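PDB 3HL0: maleylacetate reductase from Agrobacterium tumefaciens, which catalyses the NADH-dependent reduction of maleylacetate to 3-oxoadipate, very probably in the breakdown of gamma-resorcylate, as a member of the iron-containing alcohol dehydrogenase family. Local coordinates for residues A178-A183 / G233-S238; Y182-N187 / P327-R332. One frame throughout, in Å; residues are numbered along the deposited sequence. Where two conformers were deposited one is given.

Contact 1 (A178-A183 / G233-S238)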
ATOM      1  N   ALA A 178      24.387  -3.802   2.423  1.00  7.51           N
ATOM      2  CA  ALA A 178      24.912  -4.478   3.580  1.00  8.29           C
ATOM      3  C   ALA A 178      25.244  -5.939   3.231  1.00  8.76           C
ATOM      4  O   ALA A 178      26.332  -6.446   3.554  1.00  9.02           O
ATOM      5  CB  ALA A 178      23.898  -4.399   4.730  1.00  9.15           C
ATOM      6  N   GLU A 179      24.323  -6.621   2.543  1.00  8.35           N
ATOM      7  CA  GLU A 179      24.590  -8.026   2.186  1.00  8.62           C
ATOM      8  C   GLU A 179      25.676  -8.149   1.106  1.00  8.84           C
ATOM      9  O   GLU A 179      26.386  -9.149   1.066  1.00  8.64           O
ATOM     10  CB  GLU A 179      23.318  -8.785   1.762  1.00 11.39           C
ATOM     11  CG  GLU A 179      22.345  -8.976   2.916  1.00 11.30           C
ATOM     12  CD  GLU A 179      21.692 -10.377   2.887  1.00 11.30           C
ATOM     13  OE1 GLU A 179      20.933 -10.702   1.958  1.00 10.07           O
ATOM     14  OE2 GLU A 179      22.021 -11.161   3.783  1.00  9.87           O
ATOM     15  N   ALA A 180      25.773  -7.150   0.232  1.00  7.93           N
ATOM     16  CA  ALA A 180      26.837  -7.195  -0.774  1.00  8.03           C
ATOM     17  C   ALA A 180      28.223  -7.288  -0.110  1.00  8.85           C
ATOM     18  O   ALA A 180      29.150  -7.900  -0.686  1.00  9.50           O
ATOM     19  CB  ALA A 180      26.760  -5.986  -1.670  1.00  9.17           C
ATOM     20  N   LEU A 181      28.382  -6.689   1.064  1.00  8.66           N
ATOM     21  CA  LEU A 181      29.715  -6.704   1.712  1.00  7.41           C
ATOM     22  C   LEU A 181      30.220  -8.114   2.040  1.00  8.49           C
ATOM     23  O   LEU A 181      31.450  -8.342   2.072  1.00  8.93           O
ATOM     24  CB  LEU A 181      29.687  -5.877   2.997  1.00  7.48           C
ATOM     25  CG  LEU A 181      29.404  -4.388   2.781  1.00  7.44           C
ATOM     26  CD1 LEU A 181      29.243  -3.696   4.156  1.00 11.13           C
ATOM     27  CD2 LEU A 181      30.534  -3.721   1.929  1.00 11.23           C
ATOM     28  N   TYR A 182      29.304  -9.052   2.256  1.00  8.38           N
ATOM     29  CA  TYR A 182      29.709 -10.420   2.604  1.00  9.02           C
ATOM     30  C   TYR A 182      29.241 -11.449   1.609  1.00  9.33           C
ATOM     31  O   TYR A 182      29.241 -12.651   1.897  1.00 10.94           O
ATOM     32  CB  TYR A 182      29.299 -10.775   4.045  1.00  9.66           C
ATOM     33  CG  TYR A 182      27.824 -10.630   4.392  1.00  9.77           C
ATOM     34  CD1 TYR A 182      26.878 -11.569   3.937  1.00  9.60           C
ATOM     35  CD2 TYR A 182      27.401  -9.561   5.184  1.00 11.13           C
ATOM     36  CE1 TYR A 182      25.519 -11.453   4.317  1.00  9.72           C
ATOM     37  CE2 TYR A 182      26.061  -9.411   5.537  1.00  8.82           C
ATOM     38  CZ  TYR A 182      25.152 -10.371   5.127  1.00  9.40           C
ATOM     39  OH  TYR A 182      23.817 -10.251   5.492  1.00 10.18           O
ATOM     40  N   ALA A 183      28.874 -11.006   0.401  1.00  8.60           N
ATOM     41  CA  ALA A 183      28.495 -11.951  -0.657  1.00  9.44           C
ATOM     42  C   ALA A 183      29.579 -13.015  -0.883  1.00 10.71           C
ATOM     43  O   ALA A 183      30.756 -12.731  -0.795  1.00 11.01           O
ATOM     44  CB  ALA A 183      28.257 -11.201  -1.983  1.00 10.89           C
ATOM     45  N   GLY A 233      22.171  -6.105  -8.123  1.00 14.40           N
ATOM     46  CA  GLY A 233      22.244  -6.660  -9.468  1.00 16.28           C
ATOM     47  C   GLY A 233      23.451  -7.536  -9.703  1.00 17.30           C
ATOM     48  O   GLY A 233      23.333  -8.485 -10.479  1.00 21.01           O
ATOM     49  N   ALA A 234      24.555  -7.277  -8.988  1.00 14.66           N
ATOM     50  CA  ALA A 234      25.914  -7.779  -9.335  1.00 13.20           C
ATOM     51  C   ALA A 234      26.316  -9.021  -8.546  1.00 13.98           C
ATOM     52  O   ALA A 234      26.957  -9.932  -9.091  1.00 14.49           O
ATOM     53  CB  ALA A 234      26.945  -6.726  -9.073  1.00 14.42           C
ATOM     54  N   VAL A 235      26.021  -9.033  -7.243  1.00 12.37           N
ATOM     55  CA  VAL A 235      26.535 -10.101  -6.388  1.00 11.27           C
ATOM     56  C   VAL A 235      25.390 -10.816  -5.653  1.00 11.85           C
ATOM     57  O   VAL A 235      24.232 -10.355  -5.680  1.00 13.41           O
ATOM     58  CB  VAL A 235      27.649  -9.595  -5.414  1.00 10.99           C
ATOM     59  CG1 VAL A 235      28.787  -8.941  -6.241  1.00 11.69           C
ATOM     60  CG2 VAL A 235      27.099  -8.544  -4.389  1.00 11.58           C
ATOM     61  N   GLY A 236      25.690 -11.942  -5.032  1.00 12.53           N
ATOM     62  CA  GLY A 236      24.647 -12.753  -4.445  1.00 12.35           C
ATOM     63  C   GLY A 236      24.245 -12.219  -3.067  1.00 12.20           C
ATOM     64  O   GLY A 236      25.089 -11.917  -2.227  1.00 15.13           O
HETATM   65  N   MSE A 237      22.937 -12.155  -2.834  1.00 11.78           N
HETATM   66  CA  MSE A 237      22.439 -11.838  -1.511  1.00 11.00           C
HETATM   67  C   MSE A 237      22.398 -13.129  -0.654  1.00 11.40           C
HETATM   68  O   MSE A 237      22.864 -14.212  -1.088  1.00 13.06           O
HETATM   69  CB  MSE A 237      21.046 -11.208  -1.654  1.00 11.07           C
HETATM   70  CG  MSE A 237      21.016  -9.935  -2.521  1.00  9.73           C
HETATM   71 SE   MSE A 237      21.954  -8.411  -1.782  0.75  7.83          SE
HETATM   72  CE  MSE A 237      23.685  -8.622  -2.689  1.00 10.55           C
ATOM     73  N   SER A 238      21.895 -13.037   0.572  1.00 10.47           N
ATOM     74  CA  SER A 238      22.003 -14.156   1.495  1.00 10.30           C
ATOM     75  C   SER A 238      20.819 -14.095   2.458  1.00 10.06           C
ATOM     76  O   SER A 238      19.712 -13.756   2.022  1.00 10.71           O
ATOM     77  CB  SER A 238      23.394 -14.151   2.183  1.00 12.51           C
ATOM     78  OG  SER A 238      23.497 -15.324   2.994  1.00 13.73           O
TER
HETATM   79  O   HOH W   1      25.291 -11.816   0.570  1.00 11.15           O
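Glu179 OE1 accepts the backbone N-H of Ser238 at 2.9 Å, with an N-H...O angle of 160°, the donor standing 49° above the carboxylate plane. The same oxygen also bonds His241 ND1. Its twin, OE2, receives the Tyr182 hydroxyl on the anti lone pair, 2.6 Å from Tyr182 OH to Glu179 OE2, and the backbone N of His240 as well. Four bonds thus fix the rotation of this buried carboxylate and would favour its charged form. Nearer the backbone, the SE atom of selenomethionine Met237 lies 3.8 Å from Glu179 CB.

Beside this polar grip is an apolar patch: Val235 CG2 meets both Ala180 CB, at 3.7 Å, and Ala183 CB, while Met237 CE lies 3.9 Å from Ala180 N, with Ala180 CB a little farther off. A bound water donates to both Glu179 O (2.9 Å) and Gly236 O (2.8 Å), bridging two carbonyls that cannot bond each other directly. Ser238 CB reaches the edge of the Tyr182 ring, near its plane, and Ser238 OG bonds Trp329 O.

The arrangement is a buried join in the all-helical C-terminal domain of iron-containing alcohol dehydrogenases, where the end of helix 163-180 receives the link between helices 215-234 and 239-251.

Contact 2 (Y182-N187 / P327-R332)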
ATOM      1  N   TYR A 182      29.304  -9.052   2.256  1.00  8.38           N
ATOM      2  CA  TYR A 182      29.709 -10.420   2.604  1.00  9.02           C
ATOM      3  C   TYR A 182      29.241 -11.449   1.609  1.00  9.33           C
ATOM      4  O   TYR A 182      29.241 -12.651   1.897  1.00 10.94           O
ATOM      5  CB  TYR A 182      29.299 -10.775   4.045  1.00  9.66           C
ATOM      6  CG  TYR A 182      27.824 -10.630   4.392  1.00  9.77           C
ATOM      7  CD1 TYR A 182      26.878 -11.569   3.937  1.00  9.60           C
ATOM      8  CD2 TYR A 182      27.401  -9.561   5.184  1.00 11.13           C
ATOM      9  CE1 TYR A 182      25.519 -11.453   4.317  1.00  9.72           C
ATOM     10  CE2 TYR A 182      26.061  -9.411   5.537  1.00  8.82           C
ATOM     11  CZ  TYR A 182      25.152 -10.371   5.127  1.00  9.40           C
ATOM     12  OH  TYR A 182      23.817 -10.251   5.492  1.00 10.18           O
ATOM     13  N   ALA A 183      28.874 -11.006   0.401  1.00  8.60           N
ATOM     14  CA  ALA A 183      28.495 -11.951  -0.657  1.00  9.44           C
ATOM     15  C   ALA A 183      29.579 -13.015  -0.883  1.00 10.71           C
ATOM     16  O   ALA A 183      30.756 -12.731  -0.795  1.00 11.01           O
ATOM     17  CB  ALA A 183      28.257 -11.201  -1.983  1.00 10.89           C
ATOM     18  N   ARG A 184      29.151 -14.214  -1.231  1.00 11.47           N
ATOM     19  CA  ARG A 184      30.113 -15.261  -1.557  1.00 12.93           C
ATOM     20  C   ARG A 184      30.960 -14.825  -2.754  1.00 12.54           C
ATOM     21  O   ARG A 184      32.175 -15.096  -2.781  1.00 14.67           O
ATOM     22  CB  ARG A 184      29.402 -16.567  -1.879  1.00 13.90           C
ATOM     23  CG  ARG A 184      30.389 -17.743  -1.771  1.00 16.88           C
ATOM     24  CD  ARG A 184      29.610 -19.006  -2.051  1.00 24.38           C
ATOM     25  NE  ARG A 184      30.366 -20.185  -1.646  1.00 31.55           N
ATOM     26  CZ  ARG A 184      29.881 -21.426  -1.688  1.00 33.46           C
ATOM     27  NH1 ARG A 184      30.638 -22.445  -1.287  1.00 35.72           N
ATOM     28  NH2 ARG A 184      28.644 -21.643  -2.125  1.00 34.56           N
ATOM     29  N   ASP A 185      30.328 -14.150  -3.708  1.00 11.55           N
ATOM     30  CA  ASP A 185      31.005 -13.635  -4.921  1.00 11.61           C
ATOM     31  C   ASP A 185      31.264 -12.130  -4.826  1.00 10.45           C
ATOM     32  O   ASP A 185      31.204 -11.373  -5.853  1.00 12.05           O
ATOM     33  CB  ASP A 185      30.189 -13.962  -6.170  1.00 11.21           C
ATOM     34  CG  ASP A 185      28.767 -13.403  -6.132  1.00 16.28           C
ATOM     35  OD1 ASP A 185      28.253 -13.062  -5.041  1.00 15.33           O
ATOM     36  OD2 ASP A 185      28.121 -13.286  -7.213  1.00 17.43           O
ATOM     37  N   ARG A 186      31.586 -11.698  -3.606  0.50 11.20           N
ATOM     38  CA  ARG A 186      31.938 -10.306  -3.356  0.50 10.84           C
ATOM     39  C   ARG A 186      33.191  -9.910  -4.164  0.50 10.31           C
ATOM     40  O   ARG A 186      34.127 -10.734  -4.391  0.50  9.84           O
ATOM     41  CB  ARG A 186      32.174 -10.078  -1.864  0.50 11.31           C
ATOM     42  CG  ARG A 186      33.320 -10.881  -1.289  0.50 12.28           C
ATOM     43  CD  ARG A 186      33.345 -10.749   0.219  0.50 14.22           C
ATOM     44  NE  ARG A 186      34.276 -11.693   0.838  0.50 16.63           N
ATOM     45  CZ  ARG A 186      33.907 -12.812   1.452  0.50 16.35           C
ATOM     46  NH1 ARG A 186      34.835 -13.588   1.994  0.50 20.58           N
ATOM     47  NH2 ARG A 186      32.609 -13.149   1.550  0.50 16.52           N
ATOM     48  N   ASN A 187      33.225  -8.648  -4.587  1.00 10.37           N
ATOM     49  CA  ASN A 187      34.403  -8.153  -5.313  1.00 10.69           C
ATOM     50  C   ASN A 187      34.645  -6.718  -4.855  1.00 11.98           C
ATOM     51  O   ASN A 187      33.771  -6.067  -4.250  1.00 11.24           O
ATOM     52  CB  ASN A 187      34.203  -8.301  -6.830  1.00 10.52           C
ATOM     53  CG  ASN A 187      33.180  -7.331  -7.405  1.00 11.37           C
ATOM     54  OD1 ASN A 187      33.411  -6.119  -7.432  1.00 13.07           O
ATOM     55  ND2 ASN A 187      32.068  -7.858  -7.856  1.00 12.62           N
ATOM     56  N   PRO A 327      18.580 -24.935   1.324  1.00 34.23           N
ATOM     57  CA  PRO A 327      19.910 -24.435   1.687  1.00 32.75           C
ATOM     58  C   PRO A 327      20.451 -23.410   0.688  1.00 31.05           C
ATOM     59  O   PRO A 327      20.310 -23.585  -0.529  1.00 31.01           O
ATOM     60  CB  PRO A 327      20.786 -25.698   1.674  1.00 33.43           C
ATOM     61  CG  PRO A 327      19.805 -26.856   1.782  1.00 34.80           C
ATOM     62  CD  PRO A 327      18.616 -26.375   0.996  1.00 34.95           C
ATOM     63  N   TYR A 328      21.022 -22.327   1.215  1.00 27.35           N
ATOM     64  CA  TYR A 328      21.774 -21.373   0.400  1.00 24.65           C
ATOM     65  C   TYR A 328      22.952 -20.933   1.229  1.00 23.06           C
ATOM     66  O   TYR A 328      22.979 -21.154   2.447  1.00 24.01           O
ATOM     67  CB  TYR A 328      20.920 -20.153   0.013  1.00 23.35           C
ATOM     68  CG  TYR A 328      20.304 -19.467   1.218  1.00 20.47           C
ATOM     69  CD1 TYR A 328      19.021 -19.787   1.631  1.00 18.24           C
ATOM     70  CD2 TYR A 328      21.020 -18.495   1.933  1.00 19.91           C
ATOM     71  CE1 TYR A 328      18.450 -19.185   2.753  1.00 17.06           C
ATOM     72  CE2 TYR A 328      20.457 -17.872   3.031  1.00 15.11           C
ATOM     73  CZ  TYR A 328      19.186 -18.216   3.432  1.00 17.19           C
ATOM     74  OH  TYR A 328      18.645 -17.603   4.524  1.00 17.69           O
ATOM     75  N   TRP A 329      23.922 -20.286   0.588  1.00 21.44           N
ATOM     76  CA  TRP A 329      25.142 -19.879   1.304  1.00 19.32           C
ATOM     77  C   TRP A 329      25.014 -18.603   2.132  1.00 18.00           C
ATOM     78  O   TRP A 329      24.402 -17.620   1.686  1.00 17.70           O
ATOM     79  CB  TRP A 329      26.323 -19.741   0.354  1.00 18.84           C
ATOM     80  CG  TRP A 329      27.638 -19.707   1.066  1.00 19.58           C
ATOM     81  CD1 TRP A 329      28.383 -20.793   1.467  1.00 19.60           C
ATOM     82  CD2 TRP A 329      28.384 -18.548   1.437  1.00 19.22           C
ATOM     83  NE1 TRP A 329      29.542 -20.368   2.087  1.00 20.66           N
ATOM     84  CE2 TRP A 329      29.558 -18.995   2.084  1.00 18.07           C
ATOM     85  CE3 TRP A 329      28.152 -17.158   1.324  1.00 17.95           C
ATOM     86  CZ2 TRP A 329      30.507 -18.107   2.603  1.00 19.85           C
ATOM     87  CZ3 TRP A 329      29.110 -16.285   1.811  1.00 17.17           C
ATOM     88  CH2 TRP A 329      30.266 -16.756   2.443  1.00 20.63           C
ATOM     89  N   CYS A 330      25.592 -18.651   3.330  1.00 16.21           N
ATOM     90  CA  CYS A 330      25.739 -17.493   4.212  1.00 14.03           C
ATOM     91  C   CYS A 330      27.076 -17.657   4.956  1.00 13.29           C
ATOM     92  O   CYS A 330      27.418 -18.785   5.331  1.00 13.77           O
ATOM     93  CB  CYS A 330      24.574 -17.535   5.218  1.00 13.82           C
ATOM     94  SG  CYS A 330      24.440 -16.168   6.340  1.00 14.44           S
ATOM     95  N   PRO A 331      27.787 -16.550   5.259  1.00 13.57           N
ATOM     96  CA  PRO A 331      29.028 -16.703   6.058  1.00 13.11           C
ATOM     97  C   PRO A 331      28.816 -17.421   7.408  1.00 13.41           C
ATOM     98  O   PRO A 331      29.715 -18.086   7.917  1.00 13.99           O
ATOM     99  CB  PRO A 331      29.469 -15.260   6.321  1.00 13.86           C
ATOM    100  CG  PRO A 331      28.871 -14.482   5.119  1.00 14.53           C
ATOM    101  CD  PRO A 331      27.544 -15.142   4.893  1.00 14.26           C
ATOM    102  N   ARG A 332      27.625 -17.272   7.982  1.00 12.98           N
ATOM    103  CA  ARG A 332      27.195 -18.070   9.131  1.00 13.11           C
ATOM    104  C   ARG A 332      26.092 -18.992   8.646  1.00 13.61           C
ATOM    105  O   ARG A 332      25.078 -18.519   8.105  1.00 13.37           O
ATOM    106  CB  ARG A 332      26.636 -17.167  10.236  1.00 13.33           C
ATOM    107  CG  ARG A 332      26.125 -17.945  11.434  1.00 13.65           C
ATOM    108  CD  ARG A 332      25.852 -16.977  12.556  1.00 14.79           C
ATOM    109  NE  ARG A 332      25.251 -17.670  13.688  1.00 17.28           N
ATOM    110  CZ  ARG A 332      24.566 -17.052  14.637  1.00 18.93           C
ATOM    111  NH1 ARG A 332      24.412 -15.720  14.593  1.00 17.74           N
ATOM    112  NH2 ARG A 332      24.049 -17.777  15.640  1.00 20.32           N
TER
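Arg184 and Trp329 each carry CG anti to the backbone N (chi1 -162° for Arg184), and CB of each points toward the opposite segment; with its chain extended from CG to NE, Arg184 can lie along the indole. Together they form a cation-pi stack between two interhelical loops of the C-terminal helical domain: the loop joining helices 163-180 and 188-210, which contains a type I beta turn from Ala183 to Arg186, and the loop between helices 316-323 and 336-348.

The evidence for stacking is direct. The guanidinium lies flat on the indole with planes at 9° and centres 3.9 Å apart, and Arg184 CZ sits over the five-membered ring, 27° off its normal. Trp329 CD1 in turn lies over the centre of the guanidinium, 3.5 Å from Arg184 CZ. The aliphatic part follows the same face: Arg184 CD makes a CH-pi contact with the five-membered ring, 3.9 Å from its centroid, and Arg184 CB rests 3.5 Å from Trp329 CE3 on the six-membered ring. Backbone atom N of Pro331 lies over the opposite face, toward the rim, so the indole is held between the arginine chain and its own loop.

Farther in, the Tyr182 and Pro331 side chains cross at about a right angle, with Pro331 CG 3.7 Å from Tyr182 CD1; Val270 of helix 255-271 touches both residues. The turn itself is closed by the backbone bond from Arg186 N to Ala183 O, 3.1 Å long. At the indole edge, in the ring plane, Tyr182 O comes 3.6 Å from Trp329 CZ3.

Overall arrangement
The two contacts lie about 7 Å apart, centre to centre, on the same side of the chain's centre, and share Tyr182 and Ala183. Along the chain, 178-183 overlaps 182-187, followed by 233-238 and, much later, 327-332. Segment 233-238 bonds to both segments of contact 2: to 327-332 through Ser238, and to 182-187 through Gly236 N and Asp185 OD1, 2.8 Å apart. One connection, from helix 163-180 to helix 188-210, therefore ties two distant links of the C-terminal helical domain together. Contact 1 is buried, about 13 Å from the chain's centre, its Met237 side chain about 9 Å from bound NAD; contact 2, about 19 Å out, is partly buried.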